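Local coordinates for protein 2-polyprenyl-6-methoxyphenol hydroxylase-like FAD-dependent oxidoreductase (Streptomyces sp. NRRL 11266, PDB 6UI5) that binds flavin-adenine dinucleotide and belongs to the FAD-dependent oxidoreductases related to aromatic-ring hydroxylases, at residues V73-L78 with L346-P351; D172-V177 with N341-L346; L433-D438 with G464-R469; Q442-W447 with E486-L491. All coordinates share one frame; numbering follows the deposited sequence.

Interaction 1 of 4, residues V73-L78 with L346-P351; sequences VRFADL and LALLYP
Strand 69-75 ends in a type II' beta turn from F75 to L78, and the tip of this turn faces the loop between helices 325-346 and 352-365, with the CA atoms of A76 and L348 6.7 Å apart. The motif is a beta hairpin: F75 and L78 bond to each other in both directions, and the chain returns as strand 78-80. A76 takes the first corner of the turn with positive phi (49°). This directs its CB at the loop, where it meets CB of L348 at 4.1 Å.

L348 carries most of the contact. Its CG lies anti to the carbonyl carbon, chi1 -66°, and its branches divide between two neighbours. CD2 touches CD1 of L78 at 4.0 Å, and the two leucine side chains cross at about a right angle. CD1 approaches CE2 of the F75 ring obliquely at 4.3 Å. No hydrogen bond joins the two segments, so the contact is apolar packing.

The turn has polar partners outside the two segments. D77 OD1 forms a salt bridge to R359 on helix 352-365, and A76 N donates to OE1 of Q345. The F75 ring also packs on M361 of the second subunit, so the hairpin end takes part in the subunit interface.

On the loop side, the chain leaves helix 325-346 with two hydrogen bonds to one carbonyl: L346 O accepts from both L349 N and Y350 N. A cis peptide then leads into P351, the N-cap of the next helix, and P351 CB sits over the centre of the Y350 ring, 4.0 Å above its plane.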
loop_
_atom_site.group_PDB
_atom_site.type_symbol
_atom_site.label_atom_id
_atom_site.label_comp_id
_atom_site.label_asym_id
_atom_site.label_seq_id
_atom_site.Cartn_x
_atom_site.Cartn_y
_atom_site.Cartn_z
ATOM N N VAL A 73 10.927 -13.430 -6.034
ATOM C CA VAL A 73 9.790 -13.396 -5.127
ATOM C C VAL A 73 8.857 -12.318 -5.642
ATOM O O VAL A 73 9.237 -11.141 -5.694
ATOM C CB VAL A 73 10.229 -13.090 -3.685
ATOM C CG1 VAL A 73 9.023 -12.793 -2.843
ATOM C CG2 VAL A 73 11.074 -14.245 -3.088
ATOM N N ARG A 74 7.639 -12.700 -6.019
ATOM C CA ARG A 74 6.718 -11.780 -6.664
ATOM C C ARG A 74 5.638 -11.323 -5.687
ATOM O O ARG A 74 5.344 -11.997 -4.705
ATOM C CB ARG A 74 6.086 -12.423 -7.911
ATOM C CG ARG A 74 7.116 -12.912 -8.940
ATOM C CD ARG A 74 6.765 -12.553 -10.396
ATOM N NE ARG A 74 7.960 -12.482 -11.251
ATOM C CZ ARG A 74 8.498 -11.351 -11.724
ATOM N NH1 ARG A 74 7.941 -10.173 -11.452
ATOM N NH2 ARG A 74 9.592 -11.397 -12.484
ATOM N N PHE A 75 5.076 -10.147 -5.941
ATOM C CA PHE A 75 3.875 -9.658 -5.263
ATOM C C PHE A 75 2.842 -9.440 -6.353
ATOM O O PHE A 75 3.016 -8.567 -7.213
ATOM C CB PHE A 75 4.141 -8.358 -4.492
ATOM C CG PHE A 75 3.047 -7.988 -3.495
ATOM C CD1 PHE A 75 2.899 -8.706 -2.296
ATOM C CD2 PHE A 75 2.209 -6.910 -3.728
ATOM C CE1 PHE A 75 1.905 -8.368 -1.364
ATOM C CE2 PHE A 75 1.205 -6.555 -2.805
ATOM C CZ PHE A 75 1.057 -7.287 -1.621
ATOM N N ALA A 76 1.767 -10.215 -6.319
ATOM C CA ALA A 76 1.007 -10.396 -7.547
ATOM C C ALA A 76 2.012 -10.744 -8.637
ATOM O O ALA A 76 2.671 -11.787 -8.564
ATOM C CB ALA A 76 0.193 -9.141 -7.902
ATOM N N ASP A 77 2.193 -9.847 -9.607
ATOM C CA ASP A 77 3.125 -10.064 -10.707
ATOM C C ASP A 77 4.253 -9.044 -10.712
ATOM O O ASP A 77 4.960 -8.921 -11.719
ATOM C CB ASP A 77 2.385 -10.045 -12.050
ATOM C CG ASP A 77 1.757 -8.702 -12.346
ATOM O OD1 ASP A 77 0.686 -8.408 -11.775
ATOM O OD2 ASP A 77 2.338 -7.938 -13.148
ATOM N N LEU A 78 4.434 -8.309 -9.619
ATOM C CA LEU A 78 5.559 -7.399 -9.464
ATOM C C LEU A 78 6.717 -8.107 -8.767
ATOM O O LEU A 78 6.540 -9.123 -8.094
ATOM C CB LEU A 78 5.161 -6.169 -8.651
ATOM C CG LEU A 78 3.967 -5.390 -9.185
ATOM C CD1 LEU A 78 3.779 -4.080 -8.407
ATOM C CD2 LEU A 78 4.128 -5.137 -10.681
ATOM N N LEU A 346 -4.399 -9.782 -4.685
ATOM C CA LEU A 346 -5.515 -9.914 -5.629
ATOM C C LEU A 346 -5.982 -8.548 -6.128
ATOM O O LEU A 346 -6.413 -8.419 -7.283
ATOM C CB LEU A 346 -6.685 -10.673 -4.996
ATOM C CG LEU A 346 -6.542 -12.193 -4.872
ATOM C CD1 LEU A 346 -7.848 -12.826 -4.404
ATOM C CD2 LEU A 346 -6.083 -12.809 -6.188
ATOM N N ALA A 347 -5.860 -7.506 -5.296
ATOM C CA ALA A 347 -6.408 -6.208 -5.685
ATOM C C ALA A 347 -5.562 -5.506 -6.727
ATOM O O ALA A 347 -5.939 -4.413 -7.155
ATOM C CB ALA A 347 -6.573 -5.304 -4.464
ATOM N N LEU A 348 -4.429 -6.087 -7.130
ATOM C CA LEU A 348 -3.705 -5.628 -8.310
ATOM C C LEU A 348 -4.136 -6.362 -9.575
ATOM O O LEU A 348 -3.579 -6.104 -10.651
ATOM C CB LEU A 348 -2.189 -5.777 -8.123
ATOM C CG LEU A 348 -1.525 -4.911 -7.050
ATOM C CD1 LEU A 348 -1.799 -5.438 -5.685
ATOM C CD2 LEU A 348 -0.019 -4.789 -7.268
ATOM N N LEU A 349 -5.114 -7.258 -9.470
ATOM C CA LEU A 349 -5.590 -8.033 -10.597
ATOM C C LEU A 349 -7.024 -7.705 -10.971
ATOM O O LEU A 349 -7.337 -7.510 -12.148
ATOM C CB LEU A 349 -5.449 -9.523 -10.268
ATOM C CG LEU A 349 -3.983 -9.920 -10.181
ATOM C CD1 LEU A 349 -3.864 -11.325 -9.659
ATOM C CD2 LEU A 349 -3.362 -9.802 -11.563
ATOM N N TYR A 350 -7.903 -7.611 -9.989
ATOM C CA TYR A 350 -9.310 -7.541 -10.280
ATOM C C TYR A 350 -10.061 -6.804 -9.180
ATOM O O TYR A 350 -9.750 -6.958 -8.018
ATOM C CB TYR A 350 -9.853 -8.966 -10.461
ATOM C CG TYR A 350 -11.327 -9.040 -10.788
ATOM C CD1 TYR A 350 -11.773 -9.030 -12.113
ATOM C CD2 TYR A 350 -12.278 -9.119 -9.779
ATOM C CE1 TYR A 350 -13.123 -9.098 -12.413
ATOM C CE2 TYR A 350 -13.623 -9.168 -10.071
ATOM C CZ TYR A 350 -14.044 -9.168 -11.385
ATOM O OH TYR A 350 -15.394 -9.230 -11.656
ATOM N N PRO A 351 -11.088 -6.029 -9.542
ATOM C CA PRO A 351 -11.507 -5.730 -10.918
ATOM C C PRO A 351 -10.524 -4.782 -11.560
ATOM O O PRO A 351 -9.663 -4.225 -10.862
ATOM C CB PRO A 351 -12.876 -5.078 -10.750
ATOM C CG PRO A 351 -12.926 -4.618 -9.339
ATOM C CD PRO A 351 -12.058 -5.552 -8.545
#

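Interaction 2 of 4, residues D172-V177 with N341-L346; sequences DDWVIV and NIQAQL
The indole of W174 and the side chain of Q343 slide past each other in opposite directions, with ring and amide planes 37° apart. W174 belongs to the loop that leads into strand 176-185 of the large antiparallel sheet. Q343 lies near the end of the long helix 325-346. The contact therefore joins the loop leading into strand 176-185 to the last turns of helix 325-346 in this FAD-binding part of the chain.

W174 CG sits in the crowded position between the backbone N and the carbonyl carbon. This sends the six-membered ring toward the helix. Its CH2 meets the backbone O of Q343 at 3.2 Å, at the ring edge and in its plane. CZ3 lies 3.7 Å from Q343 NE2, and CZ2 lies 4.2 Å from L346 CB. On the five-membered ring, NE1 donates to the backbone O of Y350.

Q343 is bent at chi2, which turns its amide back to the loop. NE2 makes a weak bond to D173 OD2 at 3.0 Å. The carboxylate and amide planes stand 75° apart, and the N-H points poorly at the oxygen, with an angle of 125°.

Further along, V177 CG2 packs on L346 CD1 at 4.3 Å. The second subunit closes in too: its P353 packs on W174 and its Y357 on Q343.

The chemistry is mixed. The amide-carboxylate bond is weak and poorly directed, and D173 OD2 has its stronger partner in T268 OG1 on strand 257-271. The indole N-H is used by Y350 O, so the contact across the segments is mainly packing.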
loop_
_atom_site.group_PDB
_atom_site.type_symbol
_atom_site.label_atom_id
_atom_site.label_comp_id
_atom_site.label_asym_id
_atom_site.label_seq_id
_atom_site.Cartn_x
_atom_site.Cartn_y
_atom_site.Cartn_z
ATOM N N ASP A 172 -13.958 -11.940 4.306
ATOM C CA ASP A 172 -14.815 -11.458 3.232
ATOM C C ASP A 172 -14.043 -11.449 1.918
ATOM O O ASP A 172 -12.819 -11.524 1.903
ATOM C CB ASP A 172 -15.362 -10.072 3.547
ATOM C CG ASP A 172 -16.797 -9.908 3.098
ATOM O OD1 ASP A 172 -17.488 -10.937 2.936
ATOM O OD2 ASP A 172 -17.233 -8.755 2.906
ATOM N N ASP A 173 -14.777 -11.409 0.805
ATOM C CA ASP A 173 -14.164 -11.306 -0.517
ATOM C C ASP A 173 -15.026 -10.423 -1.390
ATOM O O ASP A 173 -16.255 -10.469 -1.298
ATOM C CB ASP A 173 -13.978 -12.679 -1.189
ATOM C CG ASP A 173 -13.023 -13.595 -0.403
ATOM O OD1 ASP A 173 -13.558 -14.319 0.472
ATOM O OD2 ASP A 173 -11.767 -13.582 -0.651
ATOM N N TRP A 174 -14.381 -9.579 -2.198
ATOM C CA TRP A 174 -15.101 -8.797 -3.201
ATOM C C TRP A 174 -15.208 -9.521 -4.539
ATOM O O TRP A 174 -15.887 -9.036 -5.449
ATOM C CB TRP A 174 -14.437 -7.430 -3.413
ATOM C CG TRP A 174 -13.069 -7.490 -4.029
ATOM C CD1 TRP A 174 -12.758 -7.414 -5.360
ATOM C CD2 TRP A 174 -11.815 -7.617 -3.327
ATOM N NE1 TRP A 174 -11.385 -7.497 -5.529
ATOM C CE2 TRP A 174 -10.790 -7.620 -4.297
ATOM C CE3 TRP A 174 -11.465 -7.722 -1.977
ATOM C CZ2 TRP A 174 -9.433 -7.730 -3.952
ATOM C CZ3 TRP A 174 -10.119 -7.838 -1.640
ATOM C CH2 TRP A 174 -9.124 -7.856 -2.627
ATOM N N VAL A 175 -14.537 -10.654 -4.677
ATOM C CA VAL A 175 -14.684 -11.498 -5.847
ATOM C C VAL A 175 -14.466 -12.934 -5.395
ATOM O O VAL A 175 -13.733 -13.197 -4.429
ATOM C CB VAL A 175 -13.704 -11.077 -6.966
ATOM C CG1 VAL A 175 -12.254 -11.231 -6.493
ATOM C CG2 VAL A 175 -13.986 -11.887 -8.265
ATOM N N ILE A 176 -15.137 -13.861 -6.073
ATOM C CA ILE A 176 -14.983 -15.287 -5.803
ATOM C C ILE A 176 -14.111 -15.883 -6.901
ATOM O O ILE A 176 -14.522 -15.949 -8.064
ATOM C CB ILE A 176 -16.334 -16.011 -5.717
ATOM C CG1 ILE A 176 -17.227 -15.376 -4.649
ATOM C CG2 ILE A 176 -16.090 -17.458 -5.377
ATOM C CD1 ILE A 176 -16.511 -15.111 -3.300
ATOM N N VAL A 177 -12.907 -16.316 -6.540
ATOM C CA VAL A 177 -12.002 -16.941 -7.501
ATOM C C VAL A 177 -12.346 -18.419 -7.638
ATOM O O VAL A 177 -12.495 -19.135 -6.638
ATOM C CB VAL A 177 -10.543 -16.760 -7.077
ATOM C CG1 VAL A 177 -9.613 -17.425 -8.089
ATOM C CG2 VAL A 177 -10.232 -15.287 -6.939
ATOM N N ASN A 341 -2.265 -9.869 2.949
ATOM C CA ASN A 341 -1.450 -9.553 1.779
ATOM C C ASN A 341 -1.829 -10.387 0.552
ATOM O O ASN A 341 -1.653 -9.906 -0.579
ATOM C CB ASN A 341 0.047 -9.703 2.107
ATOM C CG ASN A 341 0.581 -11.071 1.817
ATOM O OD1 ASN A 341 0.886 -11.396 0.659
ATOM N ND2 ASN A 341 0.736 -11.892 2.874
ATOM N N ILE A 342 -2.337 -11.617 0.729
ATOM C CA ILE A 342 -2.932 -12.310 -0.421
ATOM C C ILE A 342 -4.035 -11.449 -1.017
ATOM O O ILE A 342 -4.021 -11.127 -2.209
ATOM C CB ILE A 342 -3.468 -13.702 -0.035
ATOM C CG1 ILE A 342 -2.362 -14.626 0.502
ATOM C CG2 ILE A 342 -4.211 -14.358 -1.228
ATOM C CD1 ILE A 342 -1.343 -14.997 -0.491
ATOM N N GLN A 343 -4.987 -11.028 -0.182
ATOM C CA GLN A 343 -6.062 -10.175 -0.682
ATOM C C GLN A 343 -5.485 -8.924 -1.343
ATOM O O GLN A 343 -5.970 -8.485 -2.400
ATOM C CB GLN A 343 -7.008 -9.803 0.464
ATOM C CG GLN A 343 -7.906 -10.928 0.961
ATOM C CD GLN A 343 -8.856 -11.477 -0.108
ATOM O OE1 GLN A 343 -8.444 -12.155 -1.064
ATOM N NE2 GLN A 343 -10.143 -11.163 0.049
ATOM N N ALA A 344 -4.409 -8.365 -0.752
ATOM C CA ALA A 344 -3.765 -7.198 -1.345
ATOM C C ALA A 344 -3.169 -7.538 -2.699
ATOM O O ALA A 344 -3.280 -6.751 -3.639
ATOM C CB ALA A 344 -2.675 -6.631 -0.422
ATOM N N GLN A 345 -2.539 -8.705 -2.825
ATOM C CA GLN A 345 -2.086 -9.140 -4.145
ATOM C C GLN A 345 -3.254 -9.242 -5.121
ATOM O O GLN A 345 -3.137 -8.806 -6.273
ATOM C CB GLN A 345 -1.330 -10.474 -4.054
ATOM C CG GLN A 345 0.116 -10.316 -3.530
ATOM C CD GLN A 345 0.882 -11.639 -3.481
ATOM O OE1 GLN A 345 1.150 -12.252 -4.526
ATOM N NE2 GLN A 345 1.219 -12.100 -2.259
ATOM N N LEU A 346 -4.399 -9.782 -4.685
ATOM C CA LEU A 346 -5.515 -9.914 -5.629
ATOM C C LEU A 346 -5.982 -8.548 -6.128
ATOM O O LEU A 346 -6.413 -8.419 -7.283
ATOM C CB LEU A 346 -6.685 -10.673 -4.996
ATOM C CG LEU A 346 -6.542 -12.193 -4.872
ATOM C CD1 LEU A 346 -7.848 -12.826 -4.404
ATOM C CD2 LEU A 346 -6.083 -12.809 -6.188
#

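Interaction 3 of 4, residues L433-D438 with G464-R469; sequences LDLSGD and GTLLLR
Three backbone hydrogen bonds join L433-D438 to G464-R469, at the end of strand 430-434 and along strand 465-468, the two central strands of a four-stranded mixed sheet in the thioredoxin-like C-terminal domain. The strands run antiparallel. L433 and L466 form a hydrogen-bonded pair: L433 N donates to L466 O at 2.6 Å, and L466 N returns a bond to L433 O at 2.8 Å. L433 O also receives the CA-H of T465 at 3.2 Å from T465 CA. D434 and T465 form the next, non-hydrogen-bonded pair. Beyond it, L435 N donates to G464 O at 2.8 Å, in the plane of that carbonyl.

L433 and L466 lie on one face of the sheet, with their CB atoms 4.2 Å apart. L435 has already left the strand, but its CD1 still reaches L466 CD1 at 3.8 Å, the two side chains crossing obliquely. D434 and T465 occupy the other face. There T465 OG1 bonds to D478, and D434 OD2 forms a salt bridge to R455 on strand 451-455.

Two side-chain turns follow the strand end. D434 CG is anti to its backbone N, chi1 172°, and its OD1 closes an Asx turn with S436 N. S436 then forms an ST turn, its OG accepting from D438 N. D434 OD1 is gripped twice from above the carboxylate plane, by S436 N and by S436 OG, which donates at 2.7 Å.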
loop_
_atom_site.group_PDB
_atom_site.type_symbol
_atom_site.label_atom_id
_atom_site.label_comp_id
_atom_site.label_asym_id
_atom_site.label_seq_id
_atom_site.Cartn_x
_atom_site.Cartn_y
_atom_site.Cartn_z
ATOM N N LEU A 433 22.971 -20.999 21.508
ATOM C CA LEU A 433 24.117 -20.875 20.614
ATOM C C LEU A 433 25.197 -20.032 21.269
ATOM O O LEU A 433 24.972 -18.852 21.565
ATOM C CB LEU A 433 23.702 -20.234 19.296
ATOM C CG LEU A 433 23.485 -21.218 18.166
ATOM C CD1 LEU A 433 23.543 -20.484 16.845
ATOM C CD2 LEU A 433 24.551 -22.288 18.226
ATOM N N ASP A 434 26.369 -20.621 21.493
ATOM C CA ASP A 434 27.540 -19.886 21.987
ATOM C C ASP A 434 28.518 -19.830 20.824
ATOM O O ASP A 434 29.282 -20.763 20.596
ATOM C CB ASP A 434 28.140 -20.554 23.228
ATOM C CG ASP A 434 29.487 -19.926 23.680
ATOM O OD1 ASP A 434 29.943 -18.884 23.139
ATOM O OD2 ASP A 434 30.103 -20.491 24.616
ATOM N N LEU A 435 28.462 -18.737 20.063
ATOM C CA LEU A 435 29.367 -18.487 18.946
ATOM C C LEU A 435 30.670 -17.761 19.367
ATOM O O LEU A 435 31.334 -17.124 18.524
ATOM C CB LEU A 435 28.641 -17.687 17.860
ATOM C CG LEU A 435 27.233 -18.150 17.450
ATOM C CD1 LEU A 435 26.642 -17.317 16.308
ATOM C CD2 LEU A 435 27.216 -19.631 17.081
ATOM N N SER A 436 31.077 -17.854 20.640
ATOM C CA SER A 436 32.261 -17.113 21.067
ATOM C C SER A 436 33.515 -17.644 20.402
ATOM O O SER A 436 34.423 -16.874 20.075
ATOM C CB SER A 436 32.426 -17.186 22.578
ATOM O OG SER A 436 32.600 -18.528 22.994
ATOM N N GLY A 437 33.586 -18.955 20.204
ATOM C CA GLY A 437 34.815 -19.608 19.819
ATOM C C GLY A 437 35.651 -20.111 20.977
ATOM O O GLY A 437 36.638 -20.820 20.738
ATOM N N ASP A 438 35.276 -19.787 22.226
ATOM C CA ASP A 438 36.041 -20.170 23.413
ATOM C C ASP A 438 35.215 -20.897 24.460
ATOM O O ASP A 438 35.753 -21.216 25.528
ATOM C CB ASP A 438 36.657 -18.942 24.105
ATOM C CG ASP A 438 37.243 -17.959 23.140
ATOM O OD1 ASP A 438 38.080 -18.378 22.309
ATOM O OD2 ASP A 438 36.867 -16.765 23.224
ATOM N N GLY A 464 27.325 -12.810 19.637
ATOM C CA GLY A 464 28.168 -13.862 20.172
ATOM C C GLY A 464 27.405 -14.992 20.822
ATOM O O GLY A 464 27.895 -16.128 20.850
ATOM N N THR A 465 26.205 -14.714 21.341
ATOM C CA THR A 465 25.380 -15.712 22.019
ATOM C C THR A 465 23.926 -15.545 21.581
ATOM O O THR A 465 23.484 -14.435 21.270
ATOM C CB THR A 465 25.521 -15.583 23.561
ATOM O OG1 THR A 465 26.849 -15.128 23.894
ATOM C CG2 THR A 465 25.244 -16.924 24.286
ATOM N N LEU A 466 23.178 -16.650 21.543
ATOM C CA LEU A 466 21.763 -16.586 21.164
ATOM C C LEU A 466 21.025 -17.743 21.819
ATOM O O LEU A 466 21.590 -18.825 22.045
ATOM C CB LEU A 466 21.519 -16.632 19.638
ATOM C CG LEU A 466 22.206 -15.638 18.663
ATOM C CD1 LEU A 466 23.490 -16.194 18.073
ATOM C CD2 LEU A 466 21.328 -15.131 17.548
ATOM N N LEU A 467 19.759 -17.507 22.132
ATOM C CA LEU A 467 18.894 -18.554 22.657
ATOM C C LEU A 467 17.747 -18.798 21.681
ATOM O O LEU A 467 17.033 -17.856 21.308
ATOM C CB LEU A 467 18.362 -18.180 24.031
ATOM C CG LEU A 467 17.357 -19.116 24.689
ATOM C CD1 LEU A 467 18.013 -20.405 25.270
ATOM C CD2 LEU A 467 16.556 -18.326 25.765
ATOM N N LEU A 468 17.591 -20.046 21.241
ATOM C CA LEU A 468 16.530 -20.391 20.294
ATOM C C LEU A 468 15.467 -21.193 21.012
ATOM O O LEU A 468 15.781 -22.157 21.726
ATOM C CB LEU A 468 17.061 -21.196 19.113
ATOM C CG LEU A 468 18.294 -20.613 18.433
ATOM C CD1 LEU A 468 18.857 -21.636 17.413
ATOM C CD2 LEU A 468 17.986 -19.265 17.773
ATOM N N ARG A 469 14.223 -20.775 20.854
ATOM C CA ARG A 469 13.109 -21.620 21.250
ATOM C C ARG A 469 12.988 -22.855 20.352
ATOM O O ARG A 469 13.522 -22.888 19.236
ATOM C CB ARG A 469 11.803 -20.838 21.219
ATOM C CG ARG A 469 11.927 -19.380 21.686
ATOM C CD ARG A 469 10.534 -18.834 21.862
ATOM N NE ARG A 469 9.640 -19.260 20.760
ATOM C CZ ARG A 469 8.443 -18.736 20.505
ATOM N NH1 ARG A 469 7.932 -17.760 21.283
ATOM N NH2 ARG A 469 7.738 -19.197 19.477
#

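Interaction 4 of 4, residues Q442-W447 with E486-L491; sequences QEESGW and ELRTAL
The loop between strands 430-434 and 451-455 lies against helix 484-495 of the thioredoxin-like C-terminal domain. Its polar link is a salt bridge from R488 NH1 to E444 OE2, 3.0 Å long. The bond is weak in geometry, with an N-H...O angle of 131° and the carboxylate and guanidinium planes 83° apart. E444 OE2 has a stronger partner in NE2 of Q484, at the start of the same helix. That amide also donates to Q442 O, so one glutamine serves two acceptors of the loop.

E444 reaches the helix because its chain bends at chi2. The bend lays CG against L487 CD2 at 3.4 Å, while the carboxylate lies across the aliphatic part of R488, with E444 CD 3.6 Å from R488 CG. The acid thus has apolar cover beside its two polar partners.

W447 contributes the largest buried surface. Its NE1 bonds to the backbone O of G496, just beyond the helix. L491 O is close by, but badly angled for a bond with NE1.

Within the loop W447 N makes a weak bond to E444 O. The indole lies flat over L491 in a CH-pi contact. L491 CB stands 3.7 Å from the centroid of the five-membered ring, only 13° off its normal, and L491 CD1 touches CE3 of W447 at 3.8 Å.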
loop_
_atom_site.group_PDB
_atom_site.type_symbol
_atom_site.label_atom_id
_atom_site.label_comp_id
_atom_site.label_asym_id
_atom_site.label_seq_id
_atom_site.Cartn_x
_atom_site.Cartn_y
_atom_site.Cartn_z
ATOM N N GLN A 442 28.170 -18.509 29.747
ATOM C CA GLN A 442 27.836 -19.199 30.989
ATOM C C GLN A 442 26.469 -19.833 30.798
ATOM O O GLN A 442 25.467 -19.122 30.691
ATOM C CB GLN A 442 27.834 -18.245 32.184
ATOM C CG GLN A 442 27.315 -18.886 33.483
ATOM C CD GLN A 442 26.698 -17.861 34.428
ATOM O OE1 GLN A 442 25.656 -18.114 35.041
ATOM N NE2 GLN A 442 27.340 -16.693 34.547
ATOM N N GLU A 443 26.420 -21.160 30.733
ATOM C CA GLU A 443 25.148 -21.822 30.506
ATOM C C GLU A 443 24.389 -21.976 31.816
ATOM O O GLU A 443 24.954 -22.397 32.830
ATOM C CB GLU A 443 25.342 -23.176 29.829
ATOM C CG GLU A 443 26.241 -24.147 30.534
ATOM C CD GLU A 443 26.008 -25.561 30.043
ATOM O OE1 GLU A 443 24.821 -25.958 29.951
ATOM O OE2 GLU A 443 27.002 -26.261 29.737
ATOM N N GLU A 444 23.108 -21.612 31.800
ATOM C CA GLU A 444 22.286 -21.747 32.995
ATOM C C GLU A 444 21.906 -23.219 33.112
ATOM O O GLU A 444 20.966 -23.694 32.466
ATOM C CB GLU A 444 21.077 -20.825 32.923
ATOM C CG GLU A 444 21.430 -19.355 32.795
ATOM C CD GLU A 444 22.116 -18.770 34.058
ATOM O OE1 GLU A 444 21.887 -19.294 35.167
ATOM O OE2 GLU A 444 22.881 -17.784 33.939
ATOM N N SER A 445 22.657 -23.947 33.944
ATOM C CA SER A 445 22.465 -25.381 34.127
ATOM C C SER A 445 21.061 -25.741 34.585
ATOM O O SER A 445 20.731 -26.924 34.635
ATOM C CB SER A 445 23.462 -25.920 35.154
ATOM O OG SER A 445 23.137 -25.466 36.463
ATOM N N GLY A 446 20.253 -24.780 34.984
ATOM C CA GLY A 446 18.938 -25.141 35.424
ATOM C C GLY A 446 18.230 -25.721 34.222
ATOM O O GLY A 446 17.799 -26.875 34.228
ATOM N N TRP A 447 18.181 -24.955 33.153
ATOM C CA TRP A 447 17.439 -25.381 31.991
ATOM C C TRP A 447 18.192 -26.406 31.128
ATOM O O TRP A 447 17.713 -26.739 30.038
ATOM C CB TRP A 447 17.053 -24.141 31.199
ATOM C CG TRP A 447 16.123 -23.265 31.984
ATOM C CD1 TRP A 447 14.755 -23.254 31.926
ATOM C CD2 TRP A 447 16.489 -22.282 32.966
ATOM N NE1 TRP A 447 14.251 -22.320 32.805
ATOM C CE2 TRP A 447 15.293 -21.706 33.450
ATOM C CE3 TRP A 447 17.715 -21.837 33.489
ATOM C CZ2 TRP A 447 15.283 -20.709 34.425
ATOM C CZ3 TRP A 447 17.709 -20.834 34.458
ATOM C CH2 TRP A 447 16.500 -20.280 34.917
ATOM N N GLU A 486 18.858 -11.088 31.566
ATOM C CA GLU A 486 17.786 -11.160 30.587
ATOM C C GLU A 486 17.612 -12.581 30.070
ATOM O O GLU A 486 16.485 -13.058 29.910
ATOM C CB GLU A 486 18.075 -10.233 29.405
ATOM C CG GLU A 486 17.910 -8.773 29.660
ATOM C CD GLU A 486 19.071 -8.195 30.474
ATOM O OE1 GLU A 486 18.904 -7.068 31.002
ATOM O OE2 GLU A 486 20.122 -8.885 30.587
ATOM N N LEU A 487 18.718 -13.260 29.774
ATOM C CA LEU A 487 18.640 -14.655 29.367
ATOM C C LEU A 487 17.911 -15.500 30.404
ATOM O O LEU A 487 17.111 -16.371 30.041
ATOM C CB LEU A 487 20.039 -15.193 29.114
ATOM C CG LEU A 487 20.262 -16.681 28.899
ATOM C CD1 LEU A 487 21.427 -16.807 27.994
ATOM C CD2 LEU A 487 20.630 -17.293 30.203
ATOM N N ARG A 488 18.181 -15.277 31.699
ATOM C CA ARG A 488 17.451 -16.016 32.737
ATOM C C ARG A 488 15.960 -15.664 32.724
ATOM O O ARG A 488 15.116 -16.480 33.118
ATOM C CB ARG A 488 18.048 -15.745 34.134
ATOM C CG ARG A 488 19.320 -16.535 34.498
ATOM C CD ARG A 488 19.749 -16.375 35.978
ATOM N NE ARG A 488 20.277 -15.035 36.303
ATOM C CZ ARG A 488 21.570 -14.676 36.265
ATOM N NH1 ARG A 488 22.512 -15.547 35.910
ATOM N NH2 ARG A 488 21.932 -13.436 36.586
ATOM N N THR A 489 15.617 -14.452 32.292
ATOM C CA THR A 489 14.209 -14.095 32.190
ATOM C C THR A 489 13.563 -14.836 31.018
ATOM O O THR A 489 12.568 -15.553 31.185
ATOM C CB THR A 489 14.078 -12.573 32.048
ATOM O OG1 THR A 489 14.496 -11.930 33.273
ATOM C CG2 THR A 489 12.632 -12.181 31.712
ATOM N N ALA A 490 14.179 -14.723 29.839
ATOM C CA ALA A 490 13.767 -15.461 28.659
ATOM C C ALA A 490 13.593 -16.952 28.948
ATOM O O ALA A 490 12.626 -17.573 28.497
ATOM C CB ALA A 490 14.802 -15.233 27.559
ATOM N N LEU A 491 14.507 -17.538 29.714
ATOM C CA LEU A 491 14.406 -18.958 29.990
ATOM C C LEU A 491 13.207 -19.269 30.876
ATOM O O LEU A 491 12.551 -20.308 30.691
ATOM C CB LEU A 491 15.695 -19.462 30.626
ATOM C CG LEU A 491 16.809 -19.580 29.599
ATOM C CD1 LEU A 491 18.128 -19.705 30.336
ATOM C CD2 LEU A 491 16.574 -20.796 28.642
#

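The contacts form two touching pairs. Interactions 1 and 2 share L346 and sit at the end of helix 325-346, where both touch the second subunit. Two probable hydrogen bonds also run between them. Interactions 3 and 4 belong to the C-terminal domain and meet where L467 packs on L491 and A490. The centres of interactions 1 and 4 are about 46 Å apart. All four are partly buried, and interaction 4 alone includes an exposed residue among those that touch. Interaction 1 is apolar, and interaction 2 adds a weak amide bond. Interaction 3 rests on sheet hydrogen bonds, whereas interaction 4 combines a salt bridge with CH-pi packing.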